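Local coordinates for protein epsin-1 (Saccharomyces cerevisiae, PDB 5LOZ) that binds membranes rich in PtdIns(4,5)P2 and PtdIns(3,5)P2 through its ENTH domain and, as an adaptor that binds clathrin and ubiquitin, is required for endocytosis, at residues Ser4-Val10 against Asp38-Ile42; Ala13-His19 against Tyr56-Lys62; Val21-Ile27 against Thr65-Tyr69. Numbering follows the deposited sequence.

Interaction 1. Residues Ser4-Val10 against Asp38-Ile42; sequences SSTQVLV and DFFEI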
loop_
_atom_site.group_PDB
_atom_site.type_symbol
_atom_site.label_atom_id
_atom_site.label_comp_id
_atom_site.label_asym_id
_atom_site.label_seq_id
_atom_site.Cartn_x
_atom_site.Cartn_y
_atom_site.Cartn_z
ATOM N N SER A 4 1.388 -6.945 -17.797
ATOM C CA SER A 4 1.071 -5.605 -18.321
ATOM C C SER A 4 2.167 -4.666 -17.771
ATOM O O SER A 4 2.901 -5.025 -16.825
ATOM C CB SER A 4 -0.289 -5.126 -17.892
ATOM O OG SER A 4 -0.322 -4.948 -16.481
ATOM N N SER A 5 2.270 -3.466 -18.338
ATOM C CA SER A 5 3.204 -2.492 -17.823
ATOM C C SER A 5 2.798 -2.029 -16.397
ATOM O O SER A 5 3.636 -1.706 -15.600
ATOM C CB SER A 5 3.266 -1.267 -18.766
ATOM O OG SER A 5 1.968 -0.708 -18.950
ATOM N N THR A 6 1.510 -2.025 -16.096
ATOM C CA THR A 6 1.032 -1.687 -14.726
ATOM C C THR A 6 1.511 -2.754 -13.714
ATOM O O THR A 6 1.917 -2.437 -12.602
ATOM C CB THR A 6 -0.498 -1.559 -14.698
ATOM O OG1 THR A 6 -0.890 -0.525 -15.613
ATOM C CG2 THR A 6 -1.041 -1.253 -13.232
ATOM N N GLN A 7 1.512 -4.012 -14.136
ATOM C CA GLN A 7 1.937 -5.094 -13.290
ATOM C C GLN A 7 3.436 -4.987 -13.017
ATOM O O GLN A 7 3.868 -5.232 -11.908
ATOM C CB GLN A 7 1.575 -6.431 -13.877
ATOM C CG GLN A 7 0.055 -6.733 -13.835
ATOM C CD GLN A 7 -0.341 -8.005 -14.564
ATOM O OE1 GLN A 7 0.051 -8.252 -15.717
ATOM N NE2 GLN A 7 -1.143 -8.810 -13.911
ATOM N N VAL A 8 4.218 -4.580 -14.014
ATOM C CA VAL A 8 5.646 -4.399 -13.815
ATOM C C VAL A 8 5.851 -3.210 -12.883
ATOM O O VAL A 8 6.665 -3.285 -11.963
ATOM C CB VAL A 8 6.406 -4.185 -15.172
ATOM C CG1 VAL A 8 7.866 -3.812 -14.924
ATOM C CG2 VAL A 8 6.331 -5.462 -16.031
ATOM N N LEU A 9 5.103 -2.132 -13.130
ATOM C CA LEU A 9 5.152 -0.918 -12.246
ATOM C C LEU A 9 4.943 -1.296 -10.756
ATOM O O LEU A 9 5.764 -0.977 -9.881
ATOM C CB LEU A 9 4.070 0.071 -12.657
ATOM C CG LEU A 9 4.135 1.570 -12.323
ATOM C CD1 LEU A 9 2.727 2.159 -12.184
ATOM C CD2 LEU A 9 4.941 1.877 -11.199
ATOM N N VAL A 10 3.848 -1.979 -10.477
ATOM C CA VAL A 10 3.478 -2.253 -9.077
ATOM C C VAL A 10 4.453 -3.256 -8.461
ATOM O O VAL A 10 4.855 -3.074 -7.316
ATOM C CB VAL A 10 2.006 -2.685 -8.892
ATOM C CG1 VAL A 10 1.689 -4.012 -9.600
ATOM C CG2 VAL A 10 1.682 -2.768 -7.443
ATOM N N ASP A 38 -6.112 -1.201 -14.822
ATOM C CA ASP A 38 -4.982 -0.919 -13.943
ATOM C C ASP A 38 -5.324 -1.115 -12.465
ATOM O O ASP A 38 -4.564 -1.721 -11.744
ATOM C CB ASP A 38 -4.439 0.489 -14.182
ATOM C CG ASP A 38 -3.805 0.669 -15.574
ATOM O OD1 ASP A 38 -3.414 -0.321 -16.229
ATOM O OD2 ASP A 38 -3.690 1.830 -16.001
ATOM N N PHE A 39 -6.428 -0.538 -12.009
ATOM C CA PHE A 39 -6.883 -0.664 -10.608
ATOM C C PHE A 39 -6.868 -2.097 -10.113
ATOM O O PHE A 39 -6.232 -2.392 -9.111
ATOM C CB PHE A 39 -8.322 -0.108 -10.457
ATOM C CG PHE A 39 -8.891 -0.281 -9.105
ATOM C CD1 PHE A 39 -8.574 0.585 -8.087
ATOM C CD2 PHE A 39 -9.694 -1.369 -8.825
ATOM C CE1 PHE A 39 -9.059 0.378 -6.818
ATOM C CE2 PHE A 39 -10.196 -1.556 -7.568
ATOM C CZ PHE A 39 -9.869 -0.678 -6.564
ATOM N N PHE A 40 -7.508 -2.999 -10.846
ATOM C CA PHE A 40 -7.568 -4.396 -10.434
ATOM C C PHE A 40 -6.175 -5.043 -10.395
ATOM O O PHE A 40 -5.876 -5.816 -9.480
ATOM C CB PHE A 40 -8.527 -5.193 -11.330
ATOM C CG PHE A 40 -9.994 -4.838 -11.123
ATOM C CD1 PHE A 40 -10.687 -5.321 -10.027
ATOM C CD2 PHE A 40 -10.651 -3.999 -11.996
ATOM C CE1 PHE A 40 -12.023 -5.003 -9.836
ATOM C CE2 PHE A 40 -11.974 -3.674 -11.817
ATOM C CZ PHE A 40 -12.666 -4.182 -10.738
ATOM N N GLU A 41 -5.344 -4.767 -11.384
ATOM C CA GLU A 41 -3.984 -5.355 -11.392
ATOM C C GLU A 41 -3.139 -4.812 -10.230
ATOM O O GLU A 41 -2.459 -5.553 -9.569
ATOM C CB GLU A 41 -3.278 -5.104 -12.706
ATOM C CG GLU A 41 -3.969 -5.837 -13.872
ATOM C CD GLU A 41 -3.379 -5.485 -15.205
ATOM O OE1 GLU A 41 -2.497 -4.603 -15.233
ATOM O OE2 GLU A 41 -3.797 -6.078 -16.222
ATOM N N ILE A 42 -3.224 -3.504 -9.998
ATOM C CA ILE A 42 -2.606 -2.870 -8.834
ATOM C C ILE A 42 -3.092 -3.477 -7.499
ATOM O O ILE A 42 -2.292 -3.952 -6.708
ATOM C CB ILE A 42 -2.778 -1.344 -8.843
ATOM C CG1 ILE A 42 -2.039 -0.719 -10.043
ATOM C CG2 ILE A 42 -2.182 -0.709 -7.527
ATOM C CD1 ILE A 42 -2.333 0.713 -10.356
HETATM O O HOH W 1 -1.860 -7.866 -10.793
#
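Ser-4 is the N-cap of helix 5-13, the first of this chain, where a short hydroxyl near the backbone can both accept and donate. Its OG accepts from Gln-7 N (3.1 Å) and donates to Glu-41 OE1 (2.5 Å), while Ser-4 N donates to Gln-7 OE1 (2.8 Å), completing a capping box. Thr-6 faces the other helix: its OG1 donates to Asp-38 OD1 at 2.6 Å, and its methyl CG2 lies 3.4 Å from Ile-42 CG1, its two branches thus suiting an acid and an aliphatic neighbour. Lys-32 also reaches Thr-6 OG1 by a weak hydrogen bond. Helix 5-13 lies on helix 36-50 in the all-alpha ENTH superhelix, the axes of the short segments 5-10 and 38-42 approaching to 9.2 Å with a signed crossing angle of -38°. Gln-7 CG passes 3.6 Å from Glu-41 OE1, and NE2 makes a weak hydrogen bond to a water that donates to Glu-41 O. Val-10, buried and compact, brings CG2 4.4 Å from Ile-42 CG2 and packs on Met-45 and Leu-46.

Interaction 2. Residues Ala13-His19 against Tyr56-Lys62; sequences ATSNDNH and YWRHIAK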
loop_
_atom_site.group_PDB
_atom_site.type_symbol
_atom_site.label_atom_id
_atom_site.label_comp_id
_atom_site.label_asym_id
_atom_site.label_seq_id
_atom_site.Cartn_x
_atom_site.Cartn_y
_atom_site.Cartn_z
ATOM N N ALA A 13 7.728 -1.383 -7.750
ATOM C CA ALA A 13 7.490 -0.434 -6.695
ATOM C C ALA A 13 7.421 -1.092 -5.280
ATOM O O ALA A 13 7.596 -0.414 -4.282
ATOM C CB ALA A 13 6.153 0.336 -6.985
ATOM N N THR A 14 7.182 -2.408 -5.232
ATOM C CA THR A 14 7.034 -3.136 -4.001
ATOM C C THR A 14 8.094 -4.248 -3.865
ATOM O O THR A 14 7.919 -5.162 -3.081
ATOM C CB THR A 14 5.631 -3.698 -3.853
ATOM O OG1 THR A 14 5.304 -4.503 -4.992
ATOM C CG2 THR A 14 4.602 -2.558 -3.757
ATOM N N SER A 15 9.216 -4.130 -4.597
ATOM C CA SER A 15 10.198 -5.206 -4.646
ATOM C C SER A 15 11.085 -5.248 -3.387
ATOM O O SER A 15 11.146 -4.315 -2.584
ATOM C CB SER A 15 11.066 -5.105 -5.894
ATOM O OG SER A 15 11.810 -3.946 -5.826
ATOM N N ASN A 16 11.740 -6.374 -3.204
ATOM C CA ASN A 16 12.528 -6.654 -1.992
ATOM C C ASN A 16 13.936 -6.093 -1.954
ATOM O O ASN A 16 14.869 -6.749 -1.478
ATOM C CB ASN A 16 12.553 -8.181 -1.788
ATOM C CG ASN A 16 12.927 -8.593 -0.371
ATOM O OD1 ASN A 16 12.453 -8.020 0.595
ATOM N ND2 ASN A 16 13.759 -9.641 -0.248
ATOM N N ASP A 17 14.142 -4.876 -2.440
ATOM C CA ASP A 17 15.452 -4.226 -2.294
ATOM C C ASP A 17 15.602 -3.435 -0.992
ATOM O O ASP A 17 16.322 -3.871 -0.071
ATOM C CB ASP A 17 15.866 -3.447 -3.576
ATOM C CG ASP A 17 14.745 -2.527 -4.124
ATOM O OD1 ASP A 17 14.024 -1.927 -3.342
ATOM O OD2 ASP A 17 14.578 -2.432 -5.340
ATOM N N ASN A 18 14.968 -2.261 -0.915
ATOM C CA ASN A 18 14.966 -1.419 0.255
ATOM C C ASN A 18 13.508 -1.016 0.501
ATOM O O ASN A 18 12.761 -0.905 -0.455
ATOM C CB ASN A 18 15.833 -0.160 0.019
ATOM C CG ASN A 18 17.333 -0.488 -0.027
ATOM O OD1 ASN A 18 17.898 -0.888 0.995
ATOM N ND2 ASN A 18 17.963 -0.399 -1.225
ATOM N N HIS A 19 13.125 -0.818 1.741
ATOM C CA HIS A 19 11.691 -0.518 2.044
ATOM C C HIS A 19 11.178 0.853 1.572
ATOM O O HIS A 19 9.986 1.109 1.617
ATOM C CB HIS A 19 11.353 -0.708 3.506
ATOM C CG HIS A 19 11.970 0.282 4.431
ATOM N ND1 HIS A 19 11.477 1.552 4.604
ATOM C CD2 HIS A 19 13.029 0.171 5.281
ATOM C CE1 HIS A 19 12.208 2.187 5.503
ATOM N NE2 HIS A 19 13.164 1.374 5.927
ATOM N N TYR A 56 10.112 -11.720 3.662
ATOM C CA TYR A 56 9.833 -10.680 2.668
ATOM C C TYR A 56 9.025 -9.555 3.248
ATOM O O TYR A 56 8.121 -9.051 2.593
ATOM C CB TYR A 56 9.103 -11.298 1.488
ATOM C CG TYR A 56 9.901 -12.403 0.865
ATOM C CD1 TYR A 56 11.027 -12.118 0.112
ATOM C CD2 TYR A 56 9.558 -13.724 1.058
ATOM C CE1 TYR A 56 11.780 -13.119 -0.449
ATOM C CE2 TYR A 56 10.308 -14.739 0.487
ATOM C CZ TYR A 56 11.426 -14.425 -0.269
ATOM O OH TYR A 56 12.196 -15.417 -0.844
ATOM N N TRP A 57 9.369 -9.130 4.473
ATOM C CA TRP A 57 8.673 -8.043 5.105
ATOM C C TRP A 57 8.732 -6.737 4.296
ATOM O O TRP A 57 7.852 -5.867 4.471
ATOM C CB TRP A 57 9.205 -7.802 6.521
ATOM C CG TRP A 57 10.638 -7.323 6.615
ATOM C CD1 TRP A 57 11.744 -8.108 6.756
ATOM C CD2 TRP A 57 11.106 -5.979 6.567
ATOM N NE1 TRP A 57 12.867 -7.328 6.798
ATOM C CE2 TRP A 57 12.510 -6.020 6.674
ATOM C CE3 TRP A 57 10.486 -4.731 6.441
ATOM C CZ2 TRP A 57 13.293 -4.865 6.656
ATOM C CZ3 TRP A 57 11.258 -3.607 6.439
ATOM C CH2 TRP A 57 12.643 -3.673 6.545
ATOM N N ARG A 58 9.761 -6.559 3.452
ATOM C CA ARG A 58 9.846 -5.349 2.603
ATOM C C ARG A 58 8.721 -5.302 1.577
ATOM O O ARG A 58 8.217 -4.222 1.271
ATOM C CB ARG A 58 11.216 -5.164 1.952
ATOM C CG ARG A 58 12.342 -4.890 2.924
ATOM C CD ARG A 58 13.697 -5.019 2.257
ATOM N NE ARG A 58 14.755 -4.683 3.233
ATOM C CZ ARG A 58 15.290 -5.558 4.095
ATOM N NH1 ARG A 58 14.863 -6.802 4.110
ATOM N NH2 ARG A 58 16.203 -5.172 4.972
ATOM N N HIS A 59 8.262 -6.462 1.111
ATOM C CA HIS A 59 7.135 -6.523 0.240
ATOM C C HIS A 59 5.919 -5.931 0.928
ATOM O O HIS A 59 5.182 -5.142 0.341
ATOM C CB HIS A 59 6.805 -7.965 -0.167
ATOM C CG HIS A 59 7.729 -8.563 -1.172
ATOM N ND1 HIS A 59 7.761 -9.922 -1.423
ATOM C CD2 HIS A 59 8.702 -8.016 -1.934
ATOM C CE1 HIS A 59 8.686 -10.169 -2.332
ATOM N NE2 HIS A 59 9.268 -9.035 -2.662
ATOM N N ILE A 60 5.740 -6.324 2.178
ATOM C CA ILE A 60 4.607 -5.904 3.018
ATOM C C ILE A 60 4.676 -4.421 3.343
ATOM O O ILE A 60 3.719 -3.698 3.084
ATOM C CB ILE A 60 4.564 -6.715 4.361
ATOM C CG1 ILE A 60 4.620 -8.234 4.063
ATOM C CG2 ILE A 60 3.365 -6.341 5.156
ATOM C CD1 ILE A 60 4.450 -9.139 5.303
ATOM N N ALA A 61 5.811 -3.964 3.878
ATOM C CA ALA A 61 6.009 -2.559 4.172
ATOM C C ALA A 61 5.706 -1.677 2.965
ATOM O O ALA A 61 4.987 -0.686 3.095
ATOM C CB ALA A 61 7.429 -2.315 4.668
ATOM N N LYS A 62 6.259 -2.019 1.799
ATOM C CA LYS A 62 6.154 -1.149 0.634
ATOM C C LYS A 62 4.709 -1.147 0.061
ATOM O O LYS A 62 4.218 -0.113 -0.373
ATOM C CB LYS A 62 7.164 -1.546 -0.421
ATOM C CG LYS A 62 8.602 -1.406 0.045
ATOM C CD LYS A 62 9.573 -1.976 -0.948
ATOM C CE LYS A 62 9.893 -0.995 -2.071
ATOM N NZ LYS A 62 10.951 -1.537 -2.985
HETATM O O HOH W 2 12.408 -8.057 3.129
HETATM O O HOH W 3 10.885 -8.730 -4.801
#
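Residues 13-19 leave helix 5-13, the first of this ENTH-domain chain, and cross the opening turns of helix 57-73 as an irregular loop, part of the connection to helix 23-32. The backbones come close at two places, with CA atoms 5.1 Å apart for Thr-14 and Lys-62 and 5.2 Å for His-19 and Arg-58; between them the loop bows outward. Lys-62 fills the hollow of this bow. Its aliphatic chain packs against the loop, CG lying 3.3 Å from His-19 O, and its NZ donates to Ser-15 O (2.8 Å) and more weakly to Asn-18 O (3.2 Å). Asp-17 supplies the countercharge, a salt bridge with OD1 3.1 Å from Lys-62 NZ; the same OD1 accepts from Asn-18 N at 2.6 Å, so this oxygen is held by its neighbour's NH as well as by the lysine. Lysine suits this place because a long flexible chain carries an ammonium with three hydrogens to several loop oxygens. His-59 is held through ND1 by Asp-52 and sets CD2 3.2 Å from Thr-14 O. His-19 brings its ring to Trp-57, CD2 to CH2 4.1 Å, and both side chains touch Ile-108 of helix 106-121. Asn-16 reaches Arg-58 through a water, which donates to Asn-16 OD1 at 2.5 Å and accepts from Arg-58 N at 3.1 Å and Arg-58 NH1 at 2.9 Å.

Interaction 3. Residues Val21-Ile27 against Thr65-Tyr69; sequences VSKDSLI and TVIDY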
loop_
_atom_site.group_PDB
_atom_site.type_symbol
_atom_site.label_atom_id
_atom_site.label_comp_id
_atom_site.label_asym_id
_atom_site.label_seq_id
_atom_site.Cartn_x
_atom_site.Cartn_y
_atom_site.Cartn_z
ATOM N N VAL A 21 9.869 3.517 -1.001
ATOM C CA VAL A 21 9.195 3.528 -2.298
ATOM C C VAL A 21 9.518 4.855 -3.005
ATOM O O VAL A 21 9.470 5.937 -2.396
ATOM C CB VAL A 21 7.667 3.362 -2.136
ATOM C CG1 VAL A 21 6.978 3.328 -3.484
ATOM C CG2 VAL A 21 7.360 2.090 -1.315
ATOM N N SER A 22 9.898 4.761 -4.270
ATOM C CA SER A 22 10.137 5.933 -5.090
ATOM C C SER A 22 8.871 6.825 -5.261
ATOM O O SER A 22 7.729 6.315 -5.441
ATOM C CB SER A 22 10.647 5.484 -6.472
ATOM O OG SER A 22 10.285 6.383 -7.510
ATOM N N LYS A 23 9.085 8.142 -5.226
ATOM C CA LYS A 23 8.012 9.112 -5.524
ATOM C C LYS A 23 7.450 8.916 -6.928
ATOM O O LYS A 23 6.259 8.986 -7.148
ATOM C CB LYS A 23 8.541 10.546 -5.386
ATOM C CG LYS A 23 7.442 11.591 -5.183
ATOM C CD LYS A 23 8.014 13.043 -5.182
ATOM C CE LYS A 23 9.078 13.262 -4.065
ATOM N NZ LYS A 23 9.432 14.708 -3.799
ATOM N N ASP A 24 8.334 8.694 -7.886
ATOM C CA ASP A 24 7.965 8.340 -9.251
ATOM C C ASP A 24 6.850 7.273 -9.280
ATOM O O ASP A 24 5.788 7.441 -9.929
ATOM C CB ASP A 24 9.192 7.719 -9.951
ATOM C CG ASP A 24 9.889 8.658 -10.859
ATOM O OD1 ASP A 24 10.977 9.146 -10.452
ATOM O OD2 ASP A 24 9.363 8.875 -11.987
ATOM N N SER A 25 7.131 6.150 -8.618
ATOM C CA SER A 25 6.229 5.000 -8.599
ATOM C C SER A 25 4.875 5.350 -7.974
ATOM O O SER A 25 3.838 5.002 -8.517
ATOM C CB SER A 25 6.878 3.825 -7.846
ATOM O OG SER A 25 8.065 3.424 -8.506
ATOM N N LEU A 26 4.893 6.056 -6.856
ATOM C CA LEU A 26 3.677 6.378 -6.175
ATOM C C LEU A 26 2.742 7.246 -7.036
ATOM O O LEU A 26 1.555 7.015 -7.099
ATOM C CB LEU A 26 3.985 7.026 -4.829
ATOM C CG LEU A 26 4.702 6.104 -3.799
ATOM C CD1 LEU A 26 5.355 6.919 -2.724
ATOM C CD2 LEU A 26 3.745 5.118 -3.167
ATOM N N ILE A 27 3.295 8.270 -7.661
ATOM C CA ILE A 27 2.518 9.181 -8.486
ATOM C C ILE A 27 1.899 8.429 -9.645
ATOM O O ILE A 27 0.693 8.574 -9.930
ATOM C CB ILE A 27 3.395 10.359 -8.990
ATOM C CG1 ILE A 27 3.706 11.319 -7.844
ATOM C CG2 ILE A 27 2.723 11.111 -10.182
ATOM C CD1 ILE A 27 4.846 12.177 -8.141
ATOM N N THR A 65 2.844 1.200 2.113
ATOM C CA THR A 65 3.201 2.573 1.668
ATOM C C THR A 65 2.447 2.976 0.403
ATOM O O THR A 65 1.933 4.091 0.304
ATOM C CB THR A 65 4.727 2.733 1.405
ATOM O OG1 THR A 65 5.435 2.388 2.601
ATOM C CG2 THR A 65 5.084 4.125 1.009
ATOM N N VAL A 66 2.383 2.060 -0.555
ATOM C CA VAL A 66 1.614 2.275 -1.748
ATOM C C VAL A 66 0.138 2.468 -1.387
ATOM O O VAL A 66 -0.489 3.441 -1.853
ATOM C CB VAL A 66 1.797 1.120 -2.753
ATOM C CG1 VAL A 66 0.894 1.280 -3.924
ATOM C CG2 VAL A 66 3.266 1.039 -3.190
ATOM N N ILE A 67 -0.422 1.573 -0.546
ATOM C CA ILE A 67 -1.843 1.711 -0.171
ATOM C C ILE A 67 -2.162 3.073 0.494
ATOM O O ILE A 67 -3.191 3.700 0.225
ATOM C CB ILE A 67 -2.350 0.541 0.659
ATOM C CG1 ILE A 67 -2.227 -0.757 -0.125
ATOM C CG2 ILE A 67 -3.818 0.803 1.118
ATOM C CD1 ILE A 67 -2.474 -1.983 0.660
ATOM N N ASP A 68 -1.260 3.533 1.364
ATOM C CA ASP A 68 -1.419 4.815 2.040
ATOM C C ASP A 68 -1.511 5.946 1.014
ATOM O O ASP A 68 -2.411 6.812 1.132
ATOM C CB ASP A 68 -0.295 5.030 3.043
ATOM C CG ASP A 68 -0.212 6.456 3.526
ATOM O OD1 ASP A 68 -1.033 6.781 4.387
ATOM O OD2 ASP A 68 0.607 7.256 2.977
ATOM N N TYR A 69 -0.605 5.960 0.033
ATOM C CA TYR A 69 -0.586 6.991 -0.986
ATOM C C TYR A 69 -1.873 6.938 -1.837
ATOM O O TYR A 69 -2.441 7.966 -2.207
ATOM C CB TYR A 69 0.612 6.855 -1.888
ATOM C CG TYR A 69 0.942 8.105 -2.666
ATOM C CD1 TYR A 69 1.706 9.110 -2.103
ATOM C CD2 TYR A 69 0.495 8.285 -3.963
ATOM C CE1 TYR A 69 2.034 10.255 -2.797
ATOM C CE2 TYR A 69 0.818 9.443 -4.682
ATOM C CZ TYR A 69 1.589 10.431 -4.081
ATOM O OH TYR A 69 1.957 11.602 -4.710
#
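Thr-65 opens the contact on helix 57-73, where helix 23-32 crosses it in the alpha-alpha superhelix of the ENTH domain; the axes of the short segments 23-27 and 65-69 approach to 10.3 Å with a signed crossing angle of -51°, and no hydrogen bond joins residues 21-27 to 65-69. Threonine fits here because its two branches serve different surroundings: CG2 meets Val-21 CG2 at 3.8 Å, while OG1 bonds to Ala-61 O, one turn back, and to Lys-112. Val-66 comes next and is buried. Its CG2 lies 4.4 Å from Val-21 CG1 and 4.1 Å from Leu-26 CD2, and its CA is 3.8 Å from the same Leu-26 methyl, so the leucine rests against the helix backbone itself; Leu-29 and Leu-46 also pack on this valine. Ile-67 turns its back and packs on Leu-46 and Trp-81. One turn after Thr-65 the broad ring of Tyr-69 presents a face to Leu-26, forming a CH-pi contact in which Leu-26 CB stands 3.8 Å from the ring centroid, only 11° off the normal. An aromatic suits this margin: the ring offers Leu-26 a flat apolar face, and the tyrosine as a whole is partly exposed; the ring also stacks with Phe-73. At its tip, Tyr-69 OH lies 3.6 Å from Ile-27 CG1.

How the interactions relate
The contacts cross along the chain: their first segments, 4-10, 13-19 and 21-27, follow one another, and so do their partners, 38-42, 56-62 and 65-69. Helix 5-13 packs on helix 36-50 and helix 23-32 on helix 57-73, each on the next helix but one, while the loop between the first two lies on the start of helix 57-73. Interactions 2 and 3 share that helix, their centres about 12 Å apart, and meet where Lys-62 CB lies 3.7 Å from Val-21 CG2. Interaction 1 has its centre about 13 Å from that of interaction 3, where Leu-9 CD2 lies 4.3 Å from Ser-25 O, and about 16 Å from that of interaction 2. All six segments belong to the one membrane-binding ENTH domain.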